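Local coordinates for titin (Homo sapiens, PDB 1WAA), which forms part of the giant elastic filament of the muscle sarcomere, here as one immunoglobulin domain that probably resists stretching force, at residues E21-E26 / A86-K91; I27-P32 / F77-T82; W38-Q43 / L69-E74; S48-I53 / L64-L69. All blocks are in the same frame, centred on the assembly; numbering follows the deposited sequence.

Contact 1. Residues E21-E26 / A86-K91. With ZN (zinc ion), chain B; ZN (zinc ion), chain Q.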
# COMPACT_ATOMS: atom_id res chain seq x y z
N GLU F 21 8.67 0.95 -29.55
CA GLU F 21 7.37 0.75 -28.89
C GLU F 21 7.56 0.19 -27.47
O GLU F 21 8.67 -0.19 -27.08
CB GLU F 21 6.50 -0.23 -29.66
CG GLU F 21 6.09 0.20 -31.07
CD GLU F 21 5.13 -0.84 -31.70
OE1 GLU F 21 5.21 -2.10 -31.44
N THR F 22 6.46 0.09 -26.71
CA THR F 22 6.53 -0.43 -25.34
C THR F 22 5.95 -1.85 -25.18
O THR F 22 4.95 -2.20 -25.79
CB THR F 22 6.05 0.59 -24.27
OG1 THR F 22 5.18 -0.03 -23.31
CG2 THR F 22 5.35 1.71 -24.86
N ALA F 23 6.65 -2.64 -24.40
CA ALA F 23 6.24 -3.99 -24.04
C ALA F 23 5.74 -3.96 -22.61
O ALA F 23 6.30 -3.23 -21.79
CB ALA F 23 7.40 -4.91 -24.15
N HIS F 24 4.73 -4.76 -22.31
CA HIS F 24 4.17 -4.84 -20.97
C HIS F 24 4.09 -6.31 -20.61
O HIS F 24 3.50 -7.11 -21.36
CB HIS F 24 2.76 -4.26 -20.91
CG HIS F 24 2.64 -2.85 -21.38
ND1 HIS F 24 2.36 -2.52 -22.69
CD2 HIS F 24 2.73 -1.67 -20.71
CE1 HIS F 24 2.28 -1.21 -22.81
NE2 HIS F 24 2.49 -0.67 -21.62
N PHE F 25 4.65 -6.67 -19.46
CA PHE F 25 4.53 -8.05 -18.96
C PHE F 25 3.75 -8.06 -17.65
O PHE F 25 3.73 -7.06 -16.89
CB PHE F 25 5.89 -8.69 -18.73
CG PHE F 25 6.69 -8.93 -19.99
CD1 PHE F 25 6.69 -10.18 -20.59
CD2 PHE F 25 7.44 -7.91 -20.56
CE1 PHE F 25 7.42 -10.41 -21.75
CE2 PHE F 25 8.18 -8.13 -21.71
CZ PHE F 25 8.16 -9.38 -22.30
N GLU F 26 3.13 -9.21 -17.37
CA GLU F 26 2.20 -9.33 -16.25
C GLU F 26 2.23 -10.76 -15.74
O GLU F 26 2.06 -11.73 -16.50
CB GLU F 26 0.79 -8.92 -16.69
CG GLU F 26 -0.32 -9.01 -15.63
CD GLU F 26 -1.67 -9.35 -16.21
OE1 GLU F 26 -2.60 -9.48 -15.42
OE2 GLU F 26 -1.78 -9.54 -17.43
N ALA F 86 9.17 -15.59 -20.18
CA ALA F 86 8.53 -15.46 -21.48
C ALA F 86 9.46 -14.69 -22.40
O ALA F 86 10.34 -13.94 -21.94
CB ALA F 86 7.22 -14.74 -21.35
N ASN F 87 9.22 -14.86 -23.71
CA ASN F 87 9.99 -14.23 -24.76
C ASN F 87 9.54 -12.81 -25.01
O ASN F 87 8.34 -12.54 -25.09
CB ASN F 87 9.89 -15.07 -26.05
CG ASN F 87 10.84 -14.58 -27.18
OD1 ASN F 87 10.39 -14.22 -28.28
ND2 ASN F 87 12.16 -14.61 -26.93
N LEU F 88 10.52 -11.91 -25.07
CA LEU F 88 10.37 -10.60 -25.67
C LEU F 88 10.99 -10.64 -27.05
O LEU F 88 12.17 -10.98 -27.20
CB LEU F 88 11.14 -9.58 -24.85
CG LEU F 88 10.82 -8.08 -24.86
CD1 LEU F 88 12.09 -7.30 -24.88
CD2 LEU F 88 9.83 -7.60 -25.94
N LYS F 89 10.20 -10.32 -28.07
CA LYS F 89 10.69 -10.24 -29.43
C LYS F 89 10.54 -8.79 -29.89
O LYS F 89 9.43 -8.26 -29.91
CB LYS F 89 9.93 -11.21 -30.36
CG LYS F 89 10.26 -10.96 -31.86
CD LYS F 89 10.01 -12.14 -32.78
CE LYS F 89 8.55 -12.51 -32.87
NZ LYS F 89 8.20 -13.08 -34.22
N VAL F 90 11.66 -8.15 -30.24
CA VAL F 90 11.65 -6.79 -30.79
C VAL F 90 11.85 -6.86 -32.31
O VAL F 90 12.84 -7.44 -32.81
CB VAL F 90 12.68 -5.84 -30.07
CG1 VAL F 90 12.64 -4.43 -30.66
CG2 VAL F 90 12.43 -5.80 -28.55
N LYS F 91 10.90 -6.32 -33.07
CA LYS F 91 10.94 -6.42 -34.53
C LYS F 91 11.31 -5.09 -35.17
O LYS F 91 11.05 -4.05 -34.60
CB LYS F 91 9.60 -6.85 -35.12
CG LYS F 91 8.95 -8.02 -34.42
CD LYS F 91 7.62 -8.41 -35.05
CE LYS F 91 6.47 -7.67 -34.37
NZ LYS F 91 5.20 -7.73 -35.17
ZN ZN B . 1.05 -3.74 -23.72
ZN ZN Q . -4.20 -9.87 -16.62
O HOH W 1 2.36 -5.49 -24.68
O HOH W 2 -4.54 -11.90 -16.05
O HOH W 3 -0.24 -2.49 -25.12

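Contact 2. Residues I27-P32 / F77-T82. Unlike the reference sequence in segment 77-82: Q81 (reference Asn), T82 (reference Ala).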
# COMPACT_ATOMS: atom_id res chain seq x y z
N ILE F 27 2.44 -10.87 -14.43
CA ILE F 27 2.40 -12.17 -13.77
C ILE F 27 1.55 -12.00 -12.52
O ILE F 27 1.59 -10.96 -11.88
CB ILE F 27 3.81 -12.71 -13.47
CG1 ILE F 27 3.73 -14.13 -12.87
CG2 ILE F 27 4.61 -11.71 -12.61
CD1 ILE F 27 5.09 -14.72 -12.46
N GLU F 28 0.77 -13.03 -12.20
CA GLU F 28 -0.08 -13.01 -11.03
C GLU F 28 0.45 -14.11 -10.11
O GLU F 28 0.58 -15.28 -10.54
CB GLU F 28 -1.52 -13.29 -11.43
CG GLU F 28 -2.50 -13.42 -10.25
CD GLU F 28 -3.41 -12.21 -10.12
OE1 GLU F 28 -2.91 -11.07 -10.27
OE2 GLU F 28 -4.63 -12.39 -9.89
N LEU F 29 0.73 -13.73 -8.86
CA LEU F 29 1.16 -14.68 -7.83
C LEU F 29 0.00 -15.15 -6.94
O LEU F 29 -1.08 -14.60 -6.99
CB LEU F 29 2.27 -14.07 -6.97
CG LEU F 29 3.46 -13.48 -7.72
CD1 LEU F 29 4.52 -13.00 -6.73
CD2 LEU F 29 4.03 -14.55 -8.66
N SER F 30 0.24 -16.19 -6.15
CA SER F 30 -0.78 -16.70 -5.25
C SER F 30 -1.03 -15.83 -4.03
O SER F 30 -1.99 -16.08 -3.31
CB SER F 30 -0.40 -18.09 -4.76
OG SER F 30 0.90 -18.09 -4.19
N GLU F 31 -0.16 -14.86 -3.77
CA GLU F 31 -0.31 -14.02 -2.58
C GLU F 31 0.07 -12.58 -2.91
O GLU F 31 0.96 -12.36 -3.73
CB GLU F 31 0.61 -14.49 -1.43
CG GLU F 31 0.50 -15.97 -1.06
CD GLU F 31 -0.81 -16.33 -0.37
OE1 GLU F 31 -1.40 -15.49 0.36
N PRO F 32 -0.58 -11.59 -2.26
CA PRO F 32 -0.24 -10.18 -2.45
C PRO F 32 1.01 -9.84 -1.65
O PRO F 32 1.35 -10.58 -0.72
CB PRO F 32 -1.44 -9.46 -1.83
CG PRO F 32 -1.92 -10.40 -0.78
CD PRO F 32 -1.66 -11.76 -1.27
N PHE F 77 10.87 -13.51 -14.07
CA PHE F 77 10.43 -12.93 -12.83
C PHE F 77 10.64 -13.98 -11.76
O PHE F 77 10.39 -15.15 -11.99
CB PHE F 77 8.96 -12.47 -12.92
CG PHE F 77 8.41 -11.99 -11.60
CD1 PHE F 77 7.78 -12.89 -10.74
CD2 PHE F 77 8.61 -10.69 -11.18
CE1 PHE F 77 7.32 -12.46 -9.49
CE2 PHE F 77 8.16 -10.25 -9.93
CZ PHE F 77 7.49 -11.13 -9.10
N GLN F 78 11.09 -13.54 -10.59
CA GLN F 78 11.24 -14.45 -9.45
C GLN F 78 10.81 -13.78 -8.15
O GLN F 78 11.20 -12.64 -7.87
CB GLN F 78 12.70 -14.89 -9.32
CG GLN F 78 12.93 -16.38 -9.56
CD GLN F 78 13.28 -17.13 -8.28
NE2 GLN F 78 13.23 -16.48 -7.13
N ALA F 79 9.99 -14.47 -7.40
CA ALA F 79 9.54 -14.01 -6.07
C ALA F 79 9.58 -15.22 -5.18
O ALA F 79 8.67 -16.05 -5.22
CB ALA F 79 8.14 -13.42 -6.13
N ALA F 80 10.65 -15.29 -4.43
CA ALA F 80 10.94 -16.45 -3.58
C ALA F 80 11.03 -17.72 -4.43
O ALA F 80 12.01 -17.90 -5.17
CB ALA F 80 9.86 -16.61 -2.51
N GLN F 81 10.00 -18.56 -4.32
CA GLN F 81 9.84 -19.88 -4.96
C GLN F 81 9.30 -19.76 -6.39
O GLN F 81 9.59 -20.61 -7.25
CB GLN F 81 8.85 -20.73 -4.17
CG GLN F 81 9.44 -21.24 -2.88
CD GLN F 81 10.86 -21.65 -3.07
N THR F 82 8.47 -18.78 -6.54
CA THR F 82 7.72 -18.52 -7.75
C THR F 82 8.66 -17.99 -8.82
O THR F 82 9.47 -17.09 -8.56
CB THR F 82 6.66 -17.47 -7.46
OG1 THR F 82 6.25 -17.57 -6.10
CG2 THR F 82 5.45 -17.62 -8.33

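Contact 3. Residues W38-Q43 / L69-E74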
# COMPACT_ATOMS: atom_id res chain seq x y z
N TRP F 38 12.70 -8.79 -11.48
CA TRP F 38 12.65 -9.06 -12.92
C TRP F 38 14.05 -9.11 -13.52
O TRP F 38 14.95 -8.39 -13.06
CB TRP F 38 11.86 -7.96 -13.65
CG TRP F 38 10.45 -7.84 -13.27
CD1 TRP F 38 9.94 -7.15 -12.22
CD2 TRP F 38 9.34 -8.43 -13.94
NE1 TRP F 38 8.57 -7.24 -12.20
CE2 TRP F 38 8.17 -8.02 -13.25
CE3 TRP F 38 9.20 -9.22 -15.08
CZ2 TRP F 38 6.91 -8.39 -13.66
CZ3 TRP F 38 7.93 -9.60 -15.48
CH2 TRP F 38 6.81 -9.18 -14.77
N LYS F 39 14.21 -9.93 -14.56
CA LYS F 39 15.47 -10.03 -15.32
C LYS F 39 15.18 -9.99 -16.81
O LYS F 39 14.10 -10.37 -17.25
CB LYS F 39 16.20 -11.32 -14.96
CG LYS F 39 16.85 -11.27 -13.59
CD LYS F 39 17.78 -12.47 -13.34
CE LYS F 39 18.10 -12.59 -11.85
NZ LYS F 39 19.15 -13.58 -11.49
N LEU F 40 16.11 -9.45 -17.58
CA LEU F 40 16.01 -9.46 -19.02
C LEU F 40 17.28 -10.15 -19.49
O LEU F 40 18.38 -9.71 -19.14
CB LEU F 40 15.97 -8.04 -19.55
CG LEU F 40 15.30 -7.68 -20.89
CD1 LEU F 40 16.15 -6.62 -21.58
CD2 LEU F 40 15.02 -8.83 -21.84
N LYS F 41 17.12 -11.25 -20.24
CA LYS F 41 18.24 -12.03 -20.75
C LYS F 41 19.21 -12.44 -19.64
O LYS F 41 20.44 -12.41 -19.83
CB LYS F 41 18.98 -11.25 -21.85
CG LYS F 41 18.15 -10.96 -23.08
CD LYS F 41 18.69 -9.75 -23.84
CE LYS F 41 19.82 -10.14 -24.73
NZ LYS F 41 20.55 -8.97 -25.30
N GLY F 42 18.66 -12.79 -18.48
CA GLY F 42 19.44 -13.19 -17.31
C GLY F 42 20.02 -12.06 -16.47
O GLY F 42 20.69 -12.32 -15.46
N GLN F 43 19.78 -10.80 -16.86
CA GLN F 43 20.33 -9.66 -16.12
C GLN F 43 19.27 -8.90 -15.30
O GLN F 43 18.22 -8.52 -15.84
CB GLN F 43 21.02 -8.70 -17.10
CG GLN F 43 22.21 -7.95 -16.52
CD GLN F 43 23.52 -8.71 -16.63
OE1 GLN F 43 24.58 -8.11 -16.67
NE2 GLN F 43 23.45 -10.05 -16.67
N LEU F 69 16.39 -3.49 -30.51
CA LEU F 69 16.61 -4.85 -31.04
C LEU F 69 17.44 -5.71 -30.10
O LEU F 69 17.16 -6.91 -29.95
CB LEU F 69 17.30 -4.83 -32.39
CG LEU F 69 16.44 -4.71 -33.65
CD1 LEU F 69 17.40 -4.67 -34.85
CD2 LEU F 69 15.39 -5.84 -33.80
N GLY F 70 18.45 -5.11 -29.49
CA GLY F 70 19.28 -5.77 -28.49
C GLY F 70 18.54 -6.35 -27.30
O GLY F 70 19.11 -7.15 -26.57
N MET F 71 17.27 -5.99 -27.11
CA MET F 71 16.51 -6.45 -25.95
C MET F 71 15.80 -7.78 -26.16
O MET F 71 15.27 -8.36 -25.20
CB MET F 71 15.51 -5.38 -25.48
CG MET F 71 16.19 -4.22 -24.75
SD MET F 71 15.13 -2.75 -24.68
CE MET F 71 13.91 -3.29 -23.49
N THR F 72 15.81 -8.28 -27.40
CA THR F 72 15.20 -9.58 -27.72
C THR F 72 15.81 -10.70 -26.88
O THR F 72 17.03 -10.91 -26.88
CB THR F 72 15.31 -9.89 -29.23
OG1 THR F 72 14.58 -8.92 -29.96
CG2 THR F 72 14.72 -11.26 -29.55
N GLY F 73 14.95 -11.44 -26.19
CA GLY F 73 15.40 -12.45 -25.25
C GLY F 73 14.39 -12.78 -24.18
O GLY F 73 13.23 -12.37 -24.25
N GLU F 74 14.82 -13.51 -23.17
CA GLU F 74 13.90 -14.00 -22.15
C GLU F 74 13.71 -13.00 -21.01
O GLU F 74 14.70 -12.59 -20.38
CB GLU F 74 14.43 -15.31 -21.58
CG GLU F 74 13.72 -15.80 -20.34
CD GLU F 74 14.06 -17.24 -20.06
OE1 GLU F 74 13.43 -18.13 -20.66
OE2 GLU F 74 14.99 -17.51 -19.26
O HOH W 4 15.79 -13.47 -18.02

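Contact 4. Residues S48-I53 / L64-L69. With ZN (zinc ion), chain C.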
# COMPACT_ATOMS: atom_id res chain seq x y z
N SER F 48 14.87 2.70 -14.37
CA SER F 48 14.73 3.96 -15.15
C SER F 48 13.30 4.43 -15.60
O SER F 48 12.30 3.76 -15.34
CB SER F 48 15.60 3.84 -16.39
OG SER F 48 14.99 2.98 -17.33
N PRO F 49 13.22 5.59 -16.30
CA PRO F 49 11.95 5.98 -16.94
C PRO F 49 11.48 5.01 -18.04
O PRO F 49 10.26 4.89 -18.24
CB PRO F 49 12.24 7.36 -17.55
CG PRO F 49 13.46 7.84 -16.85
CD PRO F 49 14.25 6.63 -16.48
N ASP F 50 12.42 4.34 -18.70
CA ASP F 50 12.11 3.36 -19.73
C ASP F 50 11.88 1.93 -19.21
O ASP F 50 11.53 1.02 -19.98
CB ASP F 50 13.24 3.33 -20.76
CG ASP F 50 13.17 4.49 -21.75
OD1 ASP F 50 12.15 5.24 -21.77
OD2 ASP F 50 14.11 4.69 -22.55
N CYS F 51 12.10 1.73 -17.92
CA CYS F 51 11.98 0.40 -17.31
C CYS F 51 11.28 0.52 -15.96
O CYS F 51 11.90 0.87 -14.95
CB CYS F 51 13.36 -0.24 -17.20
SG CYS F 51 13.33 -1.91 -16.52
N GLU F 52 9.98 0.26 -15.95
CA GLU F 52 9.14 0.54 -14.78
C GLU F 52 8.65 -0.76 -14.16
O GLU F 52 8.05 -1.58 -14.85
CB GLU F 52 7.97 1.44 -15.18
CG GLU F 52 8.44 2.85 -15.52
CD GLU F 52 7.37 3.71 -16.19
OE1 GLU F 52 6.78 3.27 -17.18
OE2 GLU F 52 7.17 4.85 -15.74
N ILE F 53 8.88 -0.90 -12.86
CA ILE F 53 8.58 -2.12 -12.13
C ILE F 53 7.39 -1.79 -11.21
O ILE F 53 7.44 -0.81 -10.47
CB ILE F 53 9.85 -2.55 -11.32
CG1 ILE F 53 11.05 -2.77 -12.26
CG2 ILE F 53 9.61 -3.79 -10.47
CD1 ILE F 53 10.75 -3.64 -13.44
N LEU F 64 8.40 -1.84 -20.38
CA LEU F 64 9.65 -1.49 -21.06
C LEU F 64 9.33 -0.58 -22.22
O LEU F 64 8.74 -1.02 -23.19
CB LEU F 64 10.36 -2.73 -21.59
CG LEU F 64 10.66 -3.80 -20.56
CD1 LEU F 64 10.99 -5.13 -21.23
CD2 LEU F 64 11.81 -3.35 -19.71
N HIS F 65 9.70 0.69 -22.08
CA HIS F 65 9.50 1.69 -23.14
C HIS F 65 10.66 1.70 -24.11
O HIS F 65 11.79 1.36 -23.75
CB HIS F 65 9.35 3.10 -22.57
CG HIS F 65 8.13 3.29 -21.72
ND1 HIS F 65 6.86 3.15 -22.22
CD2 HIS F 65 7.99 3.59 -20.41
CE1 HIS F 65 5.98 3.37 -21.26
NE2 HIS F 65 6.64 3.65 -20.15
N ASN F 66 10.38 2.15 -25.32
CA ASN F 66 11.43 2.40 -26.28
C ASN F 66 12.30 1.13 -26.49
O ASN F 66 13.52 1.19 -26.51
CB ASN F 66 12.26 3.62 -25.82
CG ASN F 66 13.09 4.24 -26.96
OD1 ASN F 66 12.76 4.14 -28.15
ND2 ASN F 66 14.18 4.90 -26.58
N CYS F 67 11.65 -0.01 -26.65
CA CYS F 67 12.34 -1.27 -26.87
C CYS F 67 13.29 -1.22 -28.05
O CYS F 67 12.96 -0.67 -29.11
CB CYS F 67 11.34 -2.39 -27.06
SG CYS F 67 10.50 -2.79 -25.49
N GLN F 68 14.47 -1.80 -27.87
CA GLN F 68 15.47 -1.85 -28.94
C GLN F 68 15.76 -3.29 -29.35
O GLN F 68 15.37 -4.22 -28.63
CB GLN F 68 16.75 -1.11 -28.53
CG GLN F 68 16.58 0.40 -28.22
CD GLN F 68 15.89 1.20 -29.33
OE1 GLN F 68 15.00 2.01 -29.05
NE2 GLN F 68 16.32 1.01 -30.57
N LEU F 69 16.39 -3.49 -30.51
CA LEU F 69 16.61 -4.85 -31.04
C LEU F 69 17.44 -5.71 -30.10
O LEU F 69 17.16 -6.91 -29.95
CB LEU F 69 17.30 -4.83 -32.39
CG LEU F 69 16.44 -4.71 -33.65
CD1 LEU F 69 17.40 -4.67 -34.85
CD2 LEU F 69 15.39 -5.84 -33.80
ZN ZN C . 5.62 4.15 -18.46
O HOH W 5 5.78 6.23 -18.45

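Contact 1. Residues E21-E26 / A86-K91
A86 sets its methyl group against F25, with CB 4.4 Å from F25 CE1, at the rim of the phenyl ring and near its plane. Next in the chain, N87 starts its side chain away from 21-26, as suits a polar residue at the surface, but its carbonyl O lies 4.1 Å from F25 CE1, again beside the ring edge. L88 is the main apolar partner. Its CG lies in the plane of the ring, 3.9 Å from F25 CZ, so the leucine abuts the phenyl edge-on and the two side chains cross at about a right angle. With CG beside the backbone N and anti to the carbonyl carbon (chi1 -67°), F25 carries its ring so that the CE1-CZ edge meets 86-88; V15, L64 and V75 pack round it. Further out along L88, CD2 reaches A23 CB at 4.0 Å; the small methyl group of alanine suits this place under a branched neighbour. Contacts of this kind fill the core of an immunoglobulin beta-sandwich: strand 23-29 belongs to one sheet and strand 82-91 to the other. The strand axes come within 9.5 Å and run at 174°, nearly antiparallel, with no hydrogen bond between them. The residues alternating with A23 and F25 point out of the sandwich instead: H24 ND1 binds one zinc ion, and E26 binds a second, closely through OE1 and more loosely through OE2. Past L88, V90 packs on V19 and C67, and its backbone N is hydrogen-bonded to T72 OG1. K91 NZ makes a salt bridge with E16.

Contact 2. Residues I27-P32 / F77-T82
L29 sends its side chain into the angle between F77, A79 and T82. From CB, which heads toward 77-82, the chain turns so that CG stands beside the backbone N and opposite the carbonyl carbon (chi1 -51°), and the touching is left to the two methyl groups at the fork. CD1 settles 3.7 Å from A79 CB and 4.0 Å from F77 CE1. CD2 approaches the same F77 CE1 equally closely and also presses on T82 CG2 at 3.4 Å, tighter than usual for two carbons. Both branches are thereby used, which is why a leucine fits well here. CD1 comes to the edge of the F77 ring, near its plane, while the ring's face is met by I27: CG2 makes a CH-pi contact 4.0 Å from the ring centroid, 19° off the normal. The longer branch of the isoleucine slants across the ring, its CD1 3.7 Å from F77 CD1. W38 meets F77 edge-to-face, so the phenylalanine is held by aliphatic and aromatic groups together. T82 stands where the reference sequence has alanine, and its CB, like that of A79, points toward L29. These two residues are the ends of a type II' turn, closed by T82 N to A79 O at 3.0 Å, with A79 N to T82 O completing the hairpin pair. The strand axes of 27-29 and 77-79 run 14° from parallel and 9.8 Å apart, the spacing of facing layers: strand 23-29 covers the tight F-G hairpin at one end of an immunoglobulin beta-sandwich.

Contact 3. Residues W38-Q43 / L69-E74
The tight hairpin joining strands 37-40 and 43-44 of the immunoglobulin fold meets, through L40 and K41, the 3-10 turn and the start of strand 73-79. K41 and G42 form the corner of a type I' turn, and both have positive phi. K41 N donates to E74 O at 2.8 Å, with an N-H...O angle of 157°. A water bound to G42 N also donates to E74 O, at 2.7 Å, so this carbonyl is gripped twice. The lysine side chain then lies along 70-73. Its CG passes 3.8 Å from G73 CA, where the lack of a side chain makes room, and G73 also has backbone angles suited to glycine. A bend at chi3 (83°) leads the chain to G70, and the ammonium NZ reaches G70 O at 2.6 Å, almost in line with the carbonyl bond. A long, flexible residue can thus put its charge on a main-chain oxygen of the 3-10 turn. L40 crosses M71 at about a right angle: CD1 lies 4.0 Å from M71 CG, and CD2 is 3.4 Å from M71 O. M71 continues inward onto L88, joining this surface contact to the core. This is the place in an immunoglobulin domain where the E-F loop turns into strand F beside the hairpin that follows strand C.

Contact 4. Residues S48-I53 / L64-L69
The imidazole of H65 meets 48-53 along its rim: P49 O, D50 CA and E52 OE1 all lie near the ring plane, P49 O coming 3.4 Å from H65 CD2. An aromatic side chain of a neighbouring chain also packs on H65. The E52 carboxylate is turned 60° against the ring, and a zinc ion joins the two groups. E52 OE1 binds the metal at 1.9 Å and H65 NE2 at 2.0 Å, while a water adds a third ligand at 2.1 Å. E52 OE1 and H65 NE2 stand 3.0 Å apart because they share the metal. H65 points its CB toward the other segment and sets CG beside its backbone N (chi1 -65°), which brings NE2 to the zinc. E52 is extended beyond CG and so spans the distance to the same ion; its other oxygen forms a salt bridge with a basic side chain of the neighbouring chain. Next to the site the backbones pair at the end of the sheet. H65 N donates to D50 O at 2.8 Å, L64 CA makes a C-H...O contact with that same D50 O, and C51 and L64 form an antiparallel non-hydrogen-bonded pair, their side chains touching at C51 SG and L64 CD2, 3.8 Å apart. Both are apolar enough for the interior. With NE2 spent on the metal, any proton of the imidazole would be expected on ND1; an acidic side chain of the neighbouring chain also binds this zinc, which therefore bridges two chains of the assembly.

Followed from the N terminus, the chain opens its four contacts in order and closes them in reverse, so they nest without crossing. Contact 1 is the outermost, its loop running from strand 23-29 to the last strand, 82-91. Contact 2 starts where 21-26 ends and closes at the turn before that last strand, its centre about 19 Å from that of contact 1 and on the opposite side of the domain's centre. Contact 3 lies within it, and contact 4 is innermost, sharing L69 with contact 3. Contacts 1 and 2 tie the two sheets face to face; contact 3 works along the sheet holding 37-40 and 73-79, and contact 4 along the other. L88 N reaches G73 O, joining contacts 1 and 3.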